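Local coordinates for protein calreticulin, putative,Calreticulin, putative (Trypanosoma cruzi, PDB 5HCF) that probably acts as a lectin-like chaperone, binding both carbohydrate and peptide through a globular domain with the legume lectin fold, at residues C83-M94 / E206-Q217. Residues are numbered along the deposited sequence; the frame is centred on the assembly and turned at random.
Sequences CGGGYIKLLPSM and EPLTHVGIDVWQ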
ATOM      1  N   CYS A  83      -7.004  12.791  10.333  1.00 37.26           N
ATOM      2  CA  CYS A  83      -7.751  12.175   9.242  1.00 37.46           C
ATOM      3  C   CYS A  83      -6.944  12.254   7.948  1.00 34.06           C
ATOM      4  O   CYS A  83      -6.647  13.344   7.455  1.00 34.84           O
ATOM      5  CB  CYS A  83      -9.124  12.838   9.060  1.00 41.04           C
ATOM      6  SG  CYS A  83     -10.180  12.040   7.803  1.00 43.17           S
ATOM      7  N   GLY A  84      -6.568  11.095   7.418  1.00 32.16           N
ATOM      8  CA  GLY A  84      -5.906  11.037   6.127  1.00 33.26           C
ATOM      9  C   GLY A  84      -5.421   9.654   5.736  1.00 32.45           C
ATOM     10  O   GLY A  84      -5.145   8.813   6.588  1.00 32.42           O
ATOM     11  N   GLY A  85      -5.294   9.425   4.435  1.00 32.71           N
ATOM     12  CA  GLY A  85      -4.868   8.134   3.932  1.00 31.98           C
ATOM     13  C   GLY A  85      -3.379   8.083   3.650  1.00 34.17           C
ATOM     14  O   GLY A  85      -2.740   9.114   3.434  1.00 36.72           O
ATOM     15  N   GLY A  86      -2.826   6.876   3.650  1.00 33.94           N
ATOM     16  CA  GLY A  86      -1.425   6.672   3.326  1.00 34.40           C
ATOM     17  C   GLY A  86      -1.244   5.355   2.601  1.00 34.13           C
ATOM     18  O   GLY A  86      -0.237   4.667   2.767  1.00 34.54           O
ATOM     19  N   TYR A  87      -2.231   5.012   1.780  1.00 32.98           N
ATOM     20  CA  TYR A  87      -2.223   3.748   1.059  1.00 33.09           C
ATOM     21  C   TYR A  87      -1.967   3.956  -0.430  1.00 34.19           C
ATOM     22  O   TYR A  87      -2.263   5.020  -0.977  1.00 34.23           O
ATOM     23  CB  TYR A  87      -3.553   3.025   1.261  1.00 32.83           C
ATOM     24  CG  TYR A  87      -4.760   3.892   0.970  1.00 32.23           C
ATOM     25  CD1 TYR A  87      -5.254   4.021  -0.327  1.00 31.21           C
ATOM     26  CD2 TYR A  87      -5.401   4.587   1.988  1.00 31.82           C
ATOM     27  CE1 TYR A  87      -6.360   4.819  -0.599  1.00 31.27           C
ATOM     28  CE2 TYR A  87      -6.505   5.384   1.726  1.00 31.44           C
ATOM     29  CZ  TYR A  87      -6.979   5.495   0.434  1.00 31.98           C
ATOM     30  OH  TYR A  87      -8.075   6.286   0.179  1.00 33.72           O
ATOM     31  N   ILE A  88      -1.429   2.931  -1.083  1.00 34.54           N
ATOM     32  CA  ILE A  88      -1.175   2.978  -2.520  1.00 35.48           C
ATOM     33  C   ILE A  88      -2.094   2.011  -3.261  1.00 36.22           C
ATOM     34  O   ILE A  88      -2.745   1.162  -2.643  1.00 34.73           O
ATOM     35  CB  ILE A  88       0.287   2.627  -2.863  1.00 36.63           C
ATOM     36  CG1 ILE A  88       0.527   1.125  -2.672  1.00 34.74           C
ATOM     37  CG2 ILE A  88       1.246   3.453  -2.021  1.00 37.30           C
ATOM     38  CD1 ILE A  88       1.881   0.646  -3.148  1.00 34.80           C
ATOM     39  N   LYS A  89      -2.141   2.146  -4.584  1.00 37.06           N
ATOM     40  CA  LYS A  89      -2.949   1.267  -5.423  1.00 35.98           C
ATOM     41  C   LYS A  89      -2.134   0.680  -6.569  1.00 37.05           C
ATOM     42  O   LYS A  89      -1.261   1.346  -7.128  1.00 38.31           O
ATOM     43  CB  LYS A  89      -4.154   2.023  -5.988  1.00 35.57           C
ATOM     44  CG  LYS A  89      -5.150   2.515  -4.941  1.00 33.08           C
ATOM     45  CD  LYS A  89      -6.290   3.264  -5.611  1.00 31.94           C
ATOM     46  CE  LYS A  89      -7.451   3.478  -4.668  1.00 29.17           C
ATOM     47  NZ  LYS A  89      -8.570   4.190  -5.341  1.00 29.02           N
ATOM     48  N   LEU A  90      -2.436  -0.564  -6.924  1.00 35.88           N
ATOM     49  CA  LEU A  90      -1.841  -1.191  -8.099  1.00 37.97           C
ATOM     50  C   LEU A  90      -2.941  -1.407  -9.136  1.00 39.30           C
ATOM     51  O   LEU A  90      -3.956  -2.040  -8.848  1.00 40.69           O
ATOM     52  CB  LEU A  90      -1.158  -2.511  -7.729  1.00 36.63           C
ATOM     53  CG  LEU A  90      -0.184  -2.451  -6.546  1.00 33.92           C
ATOM     54  CD1 LEU A  90       0.408  -3.819  -6.260  1.00 33.01           C
ATOM     55  CD2 LEU A  90       0.917  -1.437  -6.803  1.00 32.34           C
ATOM     56  N   LEU A  91      -2.745  -0.871 -10.338  1.00 38.11           N
ATOM     57  CA  LEU A  91      -3.824  -0.816 -11.315  1.00 37.48           C
ATOM     58  C   LEU A  91      -3.444  -1.427 -12.653  1.00 41.15           C
ATOM     59  O   LEU A  91      -2.302  -1.299 -13.098  1.00 40.80           O
ATOM     60  CB  LEU A  91      -4.263   0.633 -11.538  1.00 36.06           C
ATOM     61  CG  LEU A  91      -4.421   1.536 -10.311  1.00 35.01           C
ATOM     62  CD1 LEU A  91      -3.176   2.379 -10.074  1.00 33.39           C
ATOM     63  CD2 LEU A  91      -5.645   2.428 -10.454  1.00 36.14           C
ATOM     64  N   PRO A  92      -4.415  -2.093 -13.302  1.00 39.96           N
ATOM     65  CA  PRO A  92      -4.301  -2.515 -14.702  1.00 40.92           C
ATOM     66  C   PRO A  92      -4.415  -1.302 -15.623  1.00 43.24           C
ATOM     67  O   PRO A  92      -4.588  -0.194 -15.115  1.00 43.36           O
ATOM     68  CB  PRO A  92      -5.479  -3.474 -14.880  1.00 39.33           C
ATOM     69  CG  PRO A  92      -6.481  -3.015 -13.889  1.00 39.42           C
ATOM     70  CD  PRO A  92      -5.696  -2.510 -12.704  1.00 39.12           C
ATOM     71  N   SER A  93      -4.305  -1.509 -16.934  1.00 44.34           N
ATOM     72  CA  SER A  93      -4.276  -0.413 -17.904  1.00 45.20           C
ATOM     73  C   SER A  93      -5.262   0.711 -17.598  1.00 46.28           C
ATOM     74  O   SER A  93      -6.469   0.487 -17.510  1.00 46.26           O
ATOM     75  CB  SER A  93      -4.546  -0.948 -19.308  1.00 45.94           C
ATOM     76  OG  SER A  93      -4.371   0.080 -20.264  1.00 44.63           O
ATOM     77  N   MET A  94      -4.732   1.920 -17.433  1.00 48.13           N
ATOM     78  CA  MET A  94      -5.558   3.093 -17.171  1.00 50.64           C
ATOM     79  C   MET A  94      -4.938   4.366 -17.742  1.00 49.69           C
ATOM     80  O   MET A  94      -3.760   4.389 -18.081  1.00 50.42           O
ATOM     81  CB  MET A  94      -5.771   3.258 -15.671  1.00 51.29           C
ATOM     82  CG  MET A  94      -4.480   3.496 -14.920  1.00 52.82           C
ATOM     83  SD  MET A  94      -4.758   4.244 -13.311  1.00 55.74           S
ATOM     84  CE  MET A  94      -5.229   5.892 -13.811  1.00 57.31           C
ATOM     85  N   GLU A 206      -5.978  -8.998 -14.909  1.00 54.04           N
ATOM     86  CA  GLU A 206      -5.225  -8.433 -16.018  1.00 57.28           C
ATOM     87  C   GLU A 206      -3.838  -8.061 -15.518  1.00 55.76           C
ATOM     88  O   GLU A 206      -3.634  -7.923 -14.316  1.00 56.27           O
ATOM     89  CB  GLU A 206      -5.937  -7.219 -16.623  1.00 60.70           C
ATOM     90  CG  GLU A 206      -7.292  -7.533 -17.242  1.00 65.94           C
ATOM     91  CD  GLU A 206      -7.233  -8.707 -18.216  1.00 71.70           C
ATOM     92  OE1 GLU A 206      -6.165  -8.934 -18.829  1.00 73.15           O
ATOM     93  OE2 GLU A 206      -8.260  -9.407 -18.364  1.00 73.87           O
ATOM     94  N   PRO A 207      -2.871  -7.922 -16.437  1.00 53.77           N
ATOM     95  CA  PRO A 207      -1.531  -7.495 -16.014  1.00 51.57           C
ATOM     96  C   PRO A 207      -1.552  -6.120 -15.350  1.00 47.23           C
ATOM     97  O   PRO A 207      -2.354  -5.262 -15.722  1.00 45.82           O
ATOM     98  CB  PRO A 207      -0.739  -7.469 -17.324  1.00 53.38           C
ATOM     99  CG  PRO A 207      -1.766  -7.307 -18.393  1.00 53.59           C
ATOM    100  CD  PRO A 207      -3.001  -7.999 -17.904  1.00 52.92           C
ATOM    101  N   LEU A 208      -0.669  -5.918 -14.378  1.00 45.10           N
ATOM    102  CA  LEU A 208      -0.621  -4.665 -13.637  1.00 42.87           C
ATOM    103  C   LEU A 208       0.268  -3.673 -14.363  1.00 43.48           C
ATOM    104  O   LEU A 208       1.361  -4.018 -14.800  1.00 46.20           O
ATOM    105  CB  LEU A 208      -0.109  -4.886 -12.213  1.00 40.68           C
ATOM    106  CG  LEU A 208      -0.940  -5.806 -11.321  1.00 40.20           C
ATOM    107  CD1 LEU A 208      -0.301  -5.952  -9.943  1.00 39.34           C
ATOM    108  CD2 LEU A 208      -2.359  -5.291 -11.212  1.00 39.61           C
ATOM    109  N   THR A 209      -0.181  -2.428 -14.462  1.00 42.94           N
ATOM    110  CA  THR A 209       0.459  -1.488 -15.368  1.00 44.08           C
ATOM    111  C   THR A 209       0.861  -0.168 -14.696  1.00 44.86           C
ATOM    112  O   THR A 209       1.787   0.501 -15.150  1.00 48.63           O
ATOM    113  CB  THR A 209      -0.462  -1.189 -16.559  1.00 46.78           C
ATOM    114  OG1 THR A 209       0.296  -0.597 -17.618  1.00 54.05           O
ATOM    115  CG2 THR A 209      -1.575  -0.250 -16.144  1.00 43.79           C
ATOM    116  N   HIS A 210       0.171   0.209 -13.625  1.00 41.78           N
ATOM    117  CA  HIS A 210       0.502   1.439 -12.908  1.00 41.36           C
ATOM    118  C   HIS A 210       0.495   1.262 -11.394  1.00 39.71           C
ATOM    119  O   HIS A 210      -0.191   0.389 -10.861  1.00 37.96           O
ATOM    120  CB  HIS A 210      -0.479   2.561 -13.267  1.00 42.20           C
ATOM    121  CG  HIS A 210      -0.398   3.014 -14.693  1.00 43.32           C
ATOM    122  ND1 HIS A 210      -1.335   2.662 -15.636  1.00 43.76           N
ATOM    123  CD2 HIS A 210       0.493   3.817 -15.320  1.00 43.35           C
ATOM    124  CE1 HIS A 210      -1.018   3.217 -16.795  1.00 44.05           C
ATOM    125  NE2 HIS A 210       0.085   3.919 -16.630  1.00 44.69           N
ATOM    126  N   VAL A 211       1.269   2.098 -10.709  1.00 39.80           N
ATOM    127  CA  VAL A 211       1.079   2.318  -9.283  1.00 38.34           C
ATOM    128  C   VAL A 211       0.553   3.738  -9.117  1.00 40.17           C
ATOM    129  O   VAL A 211       1.022   4.661  -9.782  1.00 44.18           O
ATOM    130  CB  VAL A 211       2.377   2.125  -8.474  1.00 36.16           C
ATOM    131  CG1 VAL A 211       3.426   3.137  -8.898  1.00 36.00           C
ATOM    132  CG2 VAL A 211       2.095   2.252  -6.992  1.00 33.97           C
ATOM    133  N   GLY A 212      -0.419   3.919  -8.234  1.00 36.96           N
ATOM    134  CA  GLY A 212      -0.980   5.238  -8.013  1.00 32.55           C
ATOM    135  C   GLY A 212      -1.194   5.560  -6.553  1.00 31.52           C
ATOM    136  O   GLY A 212      -1.455   4.673  -5.739  1.00 27.58           O
ATOM    137  N   ILE A 213      -1.082   6.841  -6.223  1.00 32.87           N
ATOM    138  CA  ILE A 213      -1.417   7.319  -4.894  1.00 33.37           C
ATOM    139  C   ILE A 213      -2.674   8.161  -4.976  1.00 37.11           C
ATOM    140  O   ILE A 213      -2.676   9.252  -5.543  1.00 38.42           O
ATOM    141  CB  ILE A 213      -0.276   8.137  -4.262  1.00 32.91           C
ATOM    142  CG1 ILE A 213       0.864   7.209  -3.841  1.00 33.36           C
ATOM    143  CG2 ILE A 213      -0.775   8.901  -3.055  1.00 31.40           C
ATOM    144  CD1 ILE A 213       2.172   7.918  -3.560  1.00 34.42           C
ATOM    145  N   ASP A 214      -3.748   7.626  -4.414  1.00 39.67           N
ATOM    146  CA  ASP A 214      -5.050   8.270  -4.438  1.00 41.21           C
ATOM    147  C   ASP A 214      -5.560   8.361  -3.007  1.00 40.42           C
ATOM    148  O   ASP A 214      -6.167   7.417  -2.493  1.00 41.39           O
ATOM    149  CB  ASP A 214      -6.017   7.481  -5.323  1.00 42.94           C
ATOM    150  CG  ASP A 214      -7.465   7.848  -5.082  1.00 44.59           C
ATOM    151  OD1 ASP A 214      -7.751   9.043  -4.856  1.00 46.85           O
ATOM    152  OD2 ASP A 214      -8.314   6.928  -5.089  1.00 43.57           O
ATOM    153  N   VAL A 215      -5.295   9.487  -2.351  1.00 39.11           N
ATOM    154  CA  VAL A 215      -5.664   9.635  -0.945  1.00 36.15           C
ATOM    155  C   VAL A 215      -6.266  10.998  -0.641  1.00 39.63           C
ATOM    156  O   VAL A 215      -6.043  11.964  -1.366  1.00 44.33           O
ATOM    157  CB  VAL A 215      -4.453   9.429  -0.007  1.00 29.37           C
ATOM    158  CG1 VAL A 215      -3.854   8.059  -0.209  1.00 27.21           C
ATOM    159  CG2 VAL A 215      -3.410  10.512  -0.232  1.00 29.31           C
ATOM    160  N   TRP A 216      -7.036  11.057   0.440  1.00 38.73           N
ATOM    161  CA  TRP A 216      -7.528  12.309   0.992  1.00 36.58           C
ATOM    162  C   TRP A 216      -6.804  12.592   2.301  1.00 34.58           C
ATOM    163  O   TRP A 216      -6.622  11.691   3.117  1.00 30.61           O
ATOM    164  CB  TRP A 216      -9.045  12.248   1.213  1.00 35.65           C
ATOM    165  CG  TRP A 216      -9.562  13.220   2.241  1.00 34.18           C
ATOM    166  CD1 TRP A 216      -9.793  12.971   3.564  1.00 32.33           C
ATOM    167  CD2 TRP A 216      -9.904  14.594   2.028  1.00 35.02           C
ATOM    168  NE1 TRP A 216     -10.262  14.101   4.186  1.00 30.88           N
ATOM    169  CE2 TRP A 216     -10.338  15.114   3.266  1.00 34.45           C
ATOM    170  CE3 TRP A 216      -9.887  15.437   0.911  1.00 35.33           C
ATOM    171  CZ2 TRP A 216     -10.752  16.436   3.417  1.00 34.97           C
ATOM    172  CZ3 TRP A 216     -10.298  16.747   1.064  1.00 36.31           C
ATOM    173  CH2 TRP A 216     -10.724  17.235   2.307  1.00 36.31           C
ATOM    174  N   GLN A 217      -6.374  13.837   2.489  1.00 36.87           N
ATOM    175  CA  GLN A 217      -5.713  14.235   3.729  1.00 37.78           C
ATOM    176  C   GLN A 217      -6.239  15.554   4.277  1.00 40.02           C
ATOM    177  O   GLN A 217      -6.258  16.567   3.575  1.00 38.94           O
ATOM    178  CB  GLN A 217      -4.197  14.348   3.545  1.00 37.80           C
ATOM    179  CG  GLN A 217      -3.442  13.032   3.612  1.00 38.09           C
ATOM    180  CD  GLN A 217      -1.954  13.242   3.826  1.00 41.22           C
ATOM    181  OE1 GLN A 217      -1.259  13.770   2.967  1.00 44.65           O
ATOM    182  NE2 GLN A 217      -1.468  12.852   4.993  1.00 43.76           N
TER
HETATM  183  O   HOH W   1      -4.257   5.346  -3.099  1.00 33.50           O
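Two neighbouring antiparallel strands of one sheet in the legume lectin fold, 83-91 and 208-217, pair here with an interruption in the middle. Lys-89 and Gly-212 form a hydrogen-bonded pair, Lys-89 N reaching Gly-212 O at 2.9 Å and Gly-212 N returning to Lys-89 O. At the next hydrogen-bonded pair, Leu-91 faces a classic beta bulge: its O accepts from both Thr-209 N (2.8 Å) and His-210 N (2.9 Å), while Leu-91 N donates to His-210 O. Where the Gly-86 region leaves the ladder, a water bridges the strands, donating to Tyr-87 O and Asp-214 O and accepting from Asp-214 N; beyond it Gly-85 N binds Trp-216 O. On the face carrying Lys-89, the lysine chain runs extended from CG (chi2 179°) until NZ makes a salt bridge with Asp-214 OD2 at 2.8 Å, using the anti lone pair of that oxygen. Tyr-87 lays one ring face under Val-215 CG1, a CH-pi contact 4.0 Å from the centroid and only 8° off the normal. Cys-83 SG lies instead at the edge of the indole, 4.2 Å from Trp-216 NE1. On the other face, Leu-90 CD2 touches Val-211 CG2 at 3.9 Å, and Ile-88 reaches Val-211 and Ile-213 through CD1 and CG2. These apolar groups point into the sandwich, where Ile-88 and Leu-90 pack on strand 69-76 of the second sheet. Strand 107-114 flanks 83-91, tied to it by the Cys-83 to Cys-114 disulfide, while strand 50-62 borders 208-217.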